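Local coordinates for DNA translocase coupling protein (Clostridium perfringens, PDB 6O1W), which probably binds ATP and DNA as an FtsK/SpoIIIE-family translocase, acting as the coupling protein in conjugative transfer of the plasmid pCW3, at residues Leu236-Gly244 with Leu253-Ser261; Pro52-Ile60 with Ile74-Ile85. All coordinates share one frame; numbering follows the deposited sequence.

Interaction 1: residues Leu236-Gly244 with Leu253-Ser261; sequences LAELMDKTG and LVRIEGYTS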
loop_
_atom_site.group_PDB
_atom_site.type_symbol
_atom_site.label_atom_id
_atom_site.label_comp_id
_atom_site.label_asym_id
_atom_site.label_seq_id
_atom_site.Cartn_x
_atom_site.Cartn_y
_atom_site.Cartn_z
ATOM N N LEU A 236 -9.137 7.725 6.575
ATOM C CA LEU A 236 -9.176 7.397 8.006
ATOM C C LEU A 236 -9.235 8.649 8.894
ATOM O O LEU A 236 -9.886 8.596 9.938
ATOM C CB LEU A 236 -7.992 6.501 8.418
ATOM C CG LEU A 236 -8.011 5.830 9.817
ATOM C CD1 LEU A 236 -9.256 5.000 10.057
ATOM C CD2 LEU A 236 -6.787 4.989 10.021
ATOM N N ALA A 237 -8.602 9.772 8.473
ATOM C CA ALA A 237 -8.621 11.033 9.244
ATOM C C ALA A 237 -10.047 11.549 9.512
ATOM O O ALA A 237 -10.278 12.124 10.564
ATOM C CB ALA A 237 -7.787 12.108 8.559
ATOM N N GLU A 238 -11.002 11.299 8.596
ATOM C CA GLU A 238 -12.425 11.696 8.756
ATOM C C GLU A 238 -13.114 10.979 9.956
ATOM O O GLU A 238 -14.093 11.494 10.507
ATOM C CB GLU A 238 -13.204 11.425 7.457
ATOM C CG GLU A 238 -12.836 12.391 6.329
ATOM C CD GLU A 238 -13.280 12.051 4.915
ATOM O OE1 GLU A 238 -13.976 11.027 4.715
ATOM O OE2 GLU A 238 -12.907 12.812 3.995
ATOM N N LEU A 239 -12.596 9.798 10.351
ATOM C CA LEU A 239 -13.126 9.035 11.482
ATOM C C LEU A 239 -12.233 9.172 12.735
ATOM O O LEU A 239 -12.744 9.059 13.846
ATOM C CB LEU A 239 -13.226 7.534 11.121
ATOM C CG LEU A 239 -14.228 7.086 10.036
ATOM C CD1 LEU A 239 -14.126 5.613 9.817
ATOM C CD2 LEU A 239 -15.683 7.427 10.411
HETATM N N MSE A 240 -10.908 9.337 12.554
HETATM C CA MSE A 240 -9.942 9.358 13.658
HETATM C C MSE A 240 -9.528 10.739 14.139
HETATM O O MSE A 240 -9.322 10.901 15.338
HETATM C CB MSE A 240 -8.691 8.536 13.315
HETATM C CG MSE A 240 -8.968 7.070 13.084
HETATM SE SE MSE A 240 -9.573 6.131 14.679
HETATM C CE MSE A 240 -10.848 4.830 13.829
ATOM N N ASP A 241 -9.347 11.712 13.228
ATOM C CA ASP A 241 -8.936 13.059 13.619
ATOM C C ASP A 241 -10.107 13.823 14.238
ATOM O O ASP A 241 -11.028 14.245 13.535
ATOM C CB ASP A 241 -8.282 13.824 12.459
ATOM C CG ASP A 241 -7.601 15.117 12.863
ATOM O OD1 ASP A 241 -8.191 15.880 13.670
ATOM O OD2 ASP A 241 -6.487 15.380 12.362
ATOM N N LYS A 242 -10.044 14.001 15.573
ATOM C CA LYS A 242 -11.072 14.649 16.393
ATOM C C LYS A 242 -10.745 16.096 16.825
ATOM O O LYS A 242 -11.547 16.695 17.539
ATOM C CB LYS A 242 -11.292 13.802 17.674
ATOM C CG LYS A 242 -11.698 12.353 17.432
ATOM C CD LYS A 242 -11.512 11.491 18.696
ATOM C CE LYS A 242 -10.819 10.170 18.402
ATOM N NZ LYS A 242 -11.617 9.283 17.490
ATOM N N THR A 243 -9.599 16.651 16.409
ATOM C CA THR A 243 -9.060 17.941 16.882
ATOM C C THR A 243 -10.005 19.179 16.914
ATOM O O THR A 243 -10.019 19.867 17.946
ATOM C CB THR A 243 -7.778 18.339 16.150
ATOM O OG1 THR A 243 -8.001 18.378 14.743
ATOM C CG2 THR A 243 -6.610 17.423 16.479
ATOM N N GLY A 244 -10.722 19.488 15.831
ATOM C CA GLY A 244 -11.533 20.710 15.780
ATOM C C GLY A 244 -13.041 20.612 15.878
ATOM O O GLY A 244 -13.726 21.627 15.737
ATOM N N LEU A 253 -17.450 10.300 17.342
ATOM C CA LEU A 253 -16.204 9.776 16.731
ATOM C C LEU A 253 -15.494 8.765 17.648
ATOM O O LEU A 253 -14.942 7.790 17.159
ATOM C CB LEU A 253 -15.237 10.905 16.314
ATOM C CG LEU A 253 -15.682 11.800 15.130
ATOM C CD1 LEU A 253 -14.625 12.837 14.799
ATOM C CD2 LEU A 253 -16.006 10.989 13.893
ATOM N N VAL A 254 -15.514 9.013 18.974
ATOM C CA VAL A 254 -14.957 8.117 19.997
ATOM C C VAL A 254 -15.723 6.791 19.930
ATOM O O VAL A 254 -15.097 5.742 19.921
ATOM C CB VAL A 254 -14.972 8.752 21.425
ATOM C CG1 VAL A 254 -14.667 7.719 22.518
ATOM C CG2 VAL A 254 -13.997 9.923 21.510
ATOM N N ARG A 255 -17.058 6.845 19.841
ATOM C CA ARG A 255 -17.927 5.666 19.759
ATOM C C ARG A 255 -17.610 4.882 18.485
ATOM O O ARG A 255 -17.382 3.686 18.569
ATOM C CB ARG A 255 -19.395 6.108 19.797
ATOM C CG ARG A 255 -20.326 5.207 20.601
ATOM C CD ARG A 255 -21.424 6.003 21.304
ATOM N NE ARG A 255 -22.209 6.826 20.382
ATOM C CZ ARG A 255 -22.523 8.104 20.583
ATOM N NH1 ARG A 255 -22.150 8.720 21.695
ATOM N NH2 ARG A 255 -23.216 8.773 19.672
ATOM N N ILE A 256 -17.485 5.574 17.329
ATOM C CA ILE A 256 -17.111 4.980 16.036
ATOM C C ILE A 256 -15.719 4.320 16.096
ATOM O O ILE A 256 -15.539 3.242 15.508
ATOM C CB ILE A 256 -17.201 6.012 14.887
ATOM C CG1 ILE A 256 -18.665 6.402 14.637
ATOM C CG2 ILE A 256 -16.523 5.470 13.591
ATOM C CD1 ILE A 256 -18.870 7.729 13.811
ATOM N N GLU A 257 -14.726 4.996 16.750
ATOM C CA GLU A 257 -13.359 4.463 16.899
ATOM C C GLU A 257 -13.401 3.145 17.715
ATOM O O GLU A 257 -12.688 2.191 17.376
ATOM C CB GLU A 257 -12.432 5.499 17.552
ATOM C CG GLU A 257 -11.090 4.946 18.017
ATOM C CD GLU A 257 -10.151 5.919 18.705
ATOM O OE1 GLU A 257 -10.634 6.894 19.330
ATOM O OE2 GLU A 257 -8.922 5.692 18.633
ATOM N N GLY A 258 -14.258 3.111 18.749
ATOM C CA GLY A 258 -14.476 1.939 19.581
ATOM C C GLY A 258 -15.022 0.799 18.735
ATOM O O GLY A 258 -14.584 -0.355 18.888
ATOM N N TYR A 259 -15.928 1.127 17.772
ATOM C CA TYR A 259 -16.489 0.120 16.872
ATOM C C TYR A 259 -15.467 -0.375 15.840
ATOM O O TYR A 259 -15.411 -1.574 15.580
ATOM C CB TYR A 259 -17.766 0.595 16.170
ATOM C CG TYR A 259 -18.907 1.058 17.054
ATOM C CD1 TYR A 259 -19.191 0.414 18.258
ATOM C CD2 TYR A 259 -19.782 2.051 16.626
ATOM C CE1 TYR A 259 -20.287 0.787 19.036
ATOM C CE2 TYR A 259 -20.868 2.439 17.400
ATOM C CZ TYR A 259 -21.116 1.810 18.607
ATOM O OH TYR A 259 -22.197 2.205 19.357
ATOM N N THR A 260 -14.663 0.536 15.268
ATOM C CA THR A 260 -13.629 0.228 14.266
ATOM C C THR A 260 -12.549 -0.668 14.853
ATOM O O THR A 260 -12.173 -1.651 14.210
ATOM C CB THR A 260 -13.063 1.515 13.637
ATOM O OG1 THR A 260 -14.142 2.219 13.031
ATOM C CG2 THR A 260 -12.034 1.231 12.547
ATOM N N SER A 261 -12.093 -0.350 16.084
ATOM C CA SER A 261 -11.078 -1.084 16.837
ATOM C C SER A 261 -11.516 -2.498 17.106
ATOM O O SER A 261 -10.747 -3.415 16.844
ATOM C CB SER A 261 -10.776 -0.387 18.167
ATOM O OG SER A 261 -10.114 0.839 17.912
#
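Leu239, Met240 and Lys242 meet Leu253, Ile256, Glu257 and Thr260 in a mixed apolar and ionic contact between the short helix 237-240, with the turn leaving it, and the long helix 247-266. The apolar evidence starts with Leu239, whose CD2 branch lies 3.8 Å from Ile256 CG2, the two side chains crossing at about a right angle. Leu253 points at the C-terminal end of the short helix: CD2 is 3.8 Å from Leu239 O, while CD1 slides past Lys242 CG and reaches Asp241 O. Met240, a selenomethionine here, starts out directed away, but bends at chi2 (-66°) and chi3 bring its end back, with SE 3.9 Å from Glu257 CG and CE 4.0 Å from Thr260 CB. Beside this, Lys242 NZ forms a salt bridge with Glu257 OE1 at 3.2 Å, approaching 62° out of the carboxylate plane. Past the helix end, Asp241 OD1 accepts from Thr243 N in an Asx turn and also from Thr243 OG1. Val185 of helix 185-209 also packs on Leu253 and Ile256. Helix 237-240 follows strand 229-233, and this strand-to-helix passage in the parallel part of the mixed sheet is characteristic of the P-loop ATPase core of the FtsK/SpoIIIE family.

Interaction 2: residues Pro52-Ile60 with Ile74-Ile85; sequences PIETWKSYI and IEQGASKRIVII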
loop_
_atom_site.group_PDB
_atom_site.type_symbol
_atom_site.label_atom_id
_atom_site.label_comp_id
_atom_site.label_asym_id
_atom_site.label_seq_id
_atom_site.Cartn_x
_atom_site.Cartn_y
_atom_site.Cartn_z
ATOM N N PRO A 52 33.795 16.759 -8.449
ATOM C CA PRO A 52 32.649 17.481 -7.865
ATOM C C PRO A 52 31.287 16.832 -8.173
ATOM O O PRO A 52 31.119 16.179 -9.214
ATOM C CB PRO A 52 32.780 18.910 -8.436
ATOM C CG PRO A 52 33.744 18.824 -9.575
ATOM C CD PRO A 52 34.574 17.604 -9.390
ATOM N N ILE A 53 30.339 16.969 -7.241
ATOM C CA ILE A 53 28.987 16.415 -7.331
ATOM C C ILE A 53 28.264 16.800 -8.651
ATOM O O ILE A 53 27.564 15.970 -9.217
ATOM C CB ILE A 53 28.146 16.775 -6.065
ATOM C CG1 ILE A 53 26.824 15.998 -5.988
ATOM C CG2 ILE A 53 27.886 18.290 -5.956
ATOM C CD1 ILE A 53 26.899 14.639 -5.562
ATOM N N GLU A 54 28.463 18.048 -9.129
ATOM C CA GLU A 54 27.865 18.565 -10.360
ATOM C C GLU A 54 28.412 17.826 -11.586
ATOM O O GLU A 54 27.654 17.588 -12.526
ATOM C CB GLU A 54 27.958 20.104 -10.480
ATOM C CG GLU A 54 29.168 20.747 -9.813
ATOM C CD GLU A 54 29.076 20.963 -8.313
ATOM O OE1 GLU A 54 28.148 21.669 -7.857
ATOM O OE2 GLU A 54 29.943 20.422 -7.591
ATOM N N THR A 55 29.682 17.383 -11.532
ATOM C CA THR A 55 30.251 16.550 -12.591
ATOM C C THR A 55 29.627 15.116 -12.553
ATOM O O THR A 55 29.192 14.633 -13.595
ATOM C CB THR A 55 31.766 16.588 -12.573
ATOM O OG1 THR A 55 32.155 17.945 -12.778
ATOM C CG2 THR A 55 32.384 15.714 -13.686
ATOM N N TRP A 56 29.479 14.499 -11.346
ATOM C CA TRP A 56 28.804 13.201 -11.205
ATOM C C TRP A 56 27.390 13.320 -11.788
ATOM O O TRP A 56 26.926 12.396 -12.464
ATOM C CB TRP A 56 28.674 12.774 -9.715
ATOM C CG TRP A 56 29.930 12.216 -9.101
ATOM C CD1 TRP A 56 30.958 12.921 -8.550
ATOM C CD2 TRP A 56 30.261 10.826 -8.936
ATOM N NE1 TRP A 56 31.900 12.059 -8.026
ATOM C CE2 TRP A 56 31.513 10.769 -8.272
ATOM C CE3 TRP A 56 29.655 9.622 -9.348
ATOM C CZ2 TRP A 56 32.142 9.557 -7.963
ATOM C CZ3 TRP A 56 30.290 8.422 -9.066
ATOM C CH2 TRP A 56 31.522 8.395 -8.381
ATOM N N LYS A 57 26.698 14.456 -11.513
ATOM C CA LYS A 57 25.324 14.653 -11.988
ATOM C C LYS A 57 25.254 14.748 -13.506
ATOM O O LYS A 57 24.353 14.167 -14.109
ATOM C CB LYS A 57 24.653 15.833 -11.280
ATOM C CG LYS A 57 24.294 15.442 -9.831
ATOM C CD LYS A 57 23.555 16.519 -9.056
ATOM C CE LYS A 57 23.220 16.004 -7.679
ATOM N NZ LYS A 57 22.305 16.908 -6.941
ATOM N N SER A 58 26.261 15.383 -14.126
ATOM C CA SER A 58 26.361 15.463 -15.585
ATOM C C SER A 58 26.596 14.069 -16.193
ATOM O O SER A 58 26.206 13.799 -17.339
ATOM C CB SER A 58 27.508 16.381 -15.975
ATOM O OG SER A 58 27.075 17.709 -15.754
ATOM N N TYR A 59 27.240 13.187 -15.408
ATOM C CA TYR A 59 27.546 11.855 -15.879
ATOM C C TYR A 59 26.472 10.847 -15.617
ATOM O O TYR A 59 26.688 9.717 -16.001
ATOM C CB TYR A 59 28.882 11.388 -15.301
ATOM C CG TYR A 59 30.049 11.731 -16.192
ATOM C CD1 TYR A 59 30.596 13.013 -16.199
ATOM C CD2 TYR A 59 30.615 10.774 -17.029
ATOM C CE1 TYR A 59 31.711 13.318 -16.972
ATOM C CE2 TYR A 59 31.689 11.089 -17.867
ATOM C CZ TYR A 59 32.239 12.360 -17.827
ATOM O OH TYR A 59 33.331 12.648 -18.606
ATOM N N ILE A 60 25.322 11.215 -14.987
ATOM C CA ILE A 60 24.240 10.253 -14.655
ATOM C C ILE A 60 23.799 9.404 -15.886
ATOM O O ILE A 60 23.802 8.170 -15.782
ATOM C CB ILE A 60 23.028 10.904 -13.918
ATOM C CG1 ILE A 60 23.360 11.078 -12.422
ATOM C CG2 ILE A 60 21.716 10.087 -14.091
ATOM C CD1 ILE A 60 22.305 11.965 -11.622
ATOM N N ILE A 74 21.767 11.176 -6.580
ATOM C CA ILE A 74 23.175 11.302 -6.212
ATOM C C ILE A 74 23.223 12.435 -5.202
ATOM O O ILE A 74 22.671 13.501 -5.464
ATOM C CB ILE A 74 24.181 11.485 -7.383
ATOM C CG1 ILE A 74 23.989 10.395 -8.459
ATOM C CG2 ILE A 74 25.621 11.462 -6.854
ATOM C CD1 ILE A 74 25.217 10.166 -9.505
ATOM N N GLU A 75 23.806 12.191 -4.032
ATOM C CA GLU A 75 23.960 13.222 -2.995
ATOM C C GLU A 75 25.384 13.287 -2.459
ATOM O O GLU A 75 26.086 12.274 -2.434
ATOM C CB GLU A 75 22.932 13.048 -1.851
ATOM C CG GLU A 75 23.159 11.854 -0.934
ATOM C CD GLU A 75 22.152 11.667 0.189
ATOM O OE1 GLU A 75 21.240 10.819 0.036
ATOM O OE2 GLU A 75 22.285 12.352 1.229
ATOM N N GLN A 76 25.800 14.473 -2.003
ATOM C CA GLN A 76 27.092 14.666 -1.365
ATOM C C GLN A 76 26.972 14.074 0.049
ATOM O O GLN A 76 25.935 14.238 0.693
ATOM C CB GLN A 76 27.438 16.166 -1.291
ATOM C CG GLN A 76 28.926 16.447 -1.038
ATOM C CD GLN A 76 29.731 16.472 -2.314
ATOM O OE1 GLN A 76 30.379 15.491 -2.700
ATOM N NE2 GLN A 76 29.722 17.601 -2.995
ATOM N N GLY A 77 27.994 13.346 0.485
ATOM C CA GLY A 77 28.042 12.743 1.813
ATOM C C GLY A 77 28.608 13.708 2.839
ATOM O O GLY A 77 28.433 14.927 2.697
ATOM N N ALA A 78 29.320 13.172 3.872
ATOM C CA ALA A 78 29.936 13.974 4.947
ATOM C C ALA A 78 30.807 15.102 4.402
ATOM O O ALA A 78 30.625 16.254 4.802
ATOM C CB ALA A 78 30.761 13.089 5.868
ATOM N N SER A 79 31.715 14.778 3.457
ATOM C CA SER A 79 32.618 15.754 2.842
ATOM C C SER A 79 32.331 15.947 1.358
ATOM O O SER A 79 31.471 15.266 0.793
ATOM C CB SER A 79 34.071 15.319 3.025
ATOM O OG SER A 79 34.464 14.366 2.052
ATOM N N LYS A 80 33.096 16.845 0.719
ATOM C CA LYS A 80 32.983 17.080 -0.709
ATOM C C LYS A 80 33.740 15.975 -1.494
ATOM O O LYS A 80 33.707 15.965 -2.725
ATOM C CB LYS A 80 33.421 18.516 -1.073
ATOM C CG LYS A 80 32.263 19.535 -1.088
ATOM C CD LYS A 80 31.676 19.842 0.317
ATOM C CE LYS A 80 30.214 20.218 0.281
ATOM N NZ LYS A 80 29.560 20.009 1.598
ATOM N N ARG A 81 34.369 15.019 -0.765
ATOM C CA ARG A 81 35.057 13.854 -1.328
ATOM C C ARG A 81 34.127 12.623 -1.402
ATOM O O ARG A 81 34.507 11.619 -1.994
ATOM C CB ARG A 81 36.278 13.480 -0.484
ATOM C CG ARG A 81 37.502 14.343 -0.719
ATOM C CD ARG A 81 38.686 13.771 0.043
ATOM N NE ARG A 81 39.372 12.733 -0.727
ATOM C CZ ARG A 81 40.444 12.951 -1.480
ATOM N NH1 ARG A 81 40.984 14.163 -1.546
ATOM N NH2 ARG A 81 40.996 11.956 -2.160
ATOM N N ILE A 82 32.945 12.690 -0.782
ATOM C CA ILE A 82 32.012 11.565 -0.700
ATOM C C ILE A 82 30.734 11.793 -1.490
ATOM O O ILE A 82 30.047 12.797 -1.282
ATOM C CB ILE A 82 31.706 11.192 0.801
ATOM C CG1 ILE A 82 33.002 10.852 1.625
ATOM C CG2 ILE A 82 30.642 10.087 0.950
ATOM C CD1 ILE A 82 33.745 9.514 1.312
ATOM N N VAL A 83 30.396 10.830 -2.363
ATOM C CA VAL A 83 29.120 10.828 -3.082
ATOM C C VAL A 83 28.376 9.560 -2.735
ATOM O O VAL A 83 28.988 8.511 -2.517
ATOM C CB VAL A 83 29.150 11.110 -4.613
ATOM C CG1 VAL A 83 29.828 12.442 -4.916
ATOM C CG2 VAL A 83 29.791 9.968 -5.387
ATOM N N ILE A 84 27.072 9.674 -2.624
ATOM C CA ILE A 84 26.174 8.587 -2.259
ATOM C C ILE A 84 25.156 8.494 -3.371
ATOM O O ILE A 84 24.464 9.480 -3.648
ATOM C CB ILE A 84 25.486 8.865 -0.890
ATOM C CG1 ILE A 84 26.533 9.025 0.251
ATOM C CG2 ILE A 84 24.420 7.782 -0.584
ATOM C CD1 ILE A 84 26.018 9.533 1.603
ATOM N N ILE A 85 25.077 7.323 -4.011
ATOM C CA ILE A 85 24.159 7.081 -5.115
ATOM C C ILE A 85 23.089 6.116 -4.621
ATOM O O ILE A 85 23.428 5.087 -4.019
ATOM C CB ILE A 85 24.918 6.483 -6.333
ATOM C CG1 ILE A 85 26.112 7.371 -6.769
ATOM C CG2 ILE A 85 23.963 6.185 -7.528
ATOM C CD1 ILE A 85 27.060 6.709 -7.756
#
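A helix laid on one face of a beta hairpin brings Ile53, Trp56 and Ile60 of helix 53-58 and the residues after it onto Ile74, Val83 and Ile85 of strands 69-76 and 82-89. The axis of the helix passes 9.0 Å from that of strand segment 74-76 and runs almost exactly antiparallel to it, at 174°. Trp56 lies flat against Val83: CG2 of the valine sits 3.5 Å from the centroid of the six-membered ring and 14° off its normal, a CH-pi contact over the face. The far part of the indole reaches Ile85, with Trp56 CZ3 3.9 Å from Ile85 CD1. Ile53 holds its CG1 branch anti to the backbone N (chi1 -169°), which, with the turn at chi2, lays CD1 over the hairpin face, 3.7 Å from Ile74 CG2 and equally close to Val83 CG1. In the hairpin, Glu75 and Ile84 form a hydrogen-bonded antiparallel pair, with Glu75 N 2.8 Å from Ile84 O and a matching bond back from Ile84 N to Glu75 O. This pairing places Ile74 and Val83 on the helix-facing side of the four-stranded antiparallel sheet, while Ile84 points away. The loop joining the strands contains a type I turn from Ser79 to Ile82, and Ser79 OG accepts from Arg81 N in an ST turn. Phe21 meets the Trp56 ring edge-to-face, and Phe47 of strand 43-48 lies beside the same indole, tying the helix to a third strand. Past the helix, Ile60 and Ile74 reach toward each other tip to tip, Ile60 CG1 coming 3.6 Å from Ile74 CD1. The extended side chain of Lys57 brings CE to 3.4 Å from Ile74 O, on an outermost strand of the sheet.

In the fold
Along the chain interaction 2 is complete before interaction 1 begins. Their centres lie 46 Å apart, their nearest atoms about 30 Å. They share no sheet: interaction 2 belongs to the N-terminal antiparallel sheet of strands 30-36, 43-48, 69-76 and 82-89, whereas interaction 1 flanks the mixed sheet, where helix 237-240 and helix 247-266 fill the connection between the neighbouring parallel strands 229-233 and 272-278. The P-loop also belongs to that second region, the side chain of Glu238 about 9 Å from that of Lys142, though no nucleotide is bound in this model. This piece of a longer membrane protein thus holds a small sheet unit apart from its FtsK/SpoIIIE-family ATPase core.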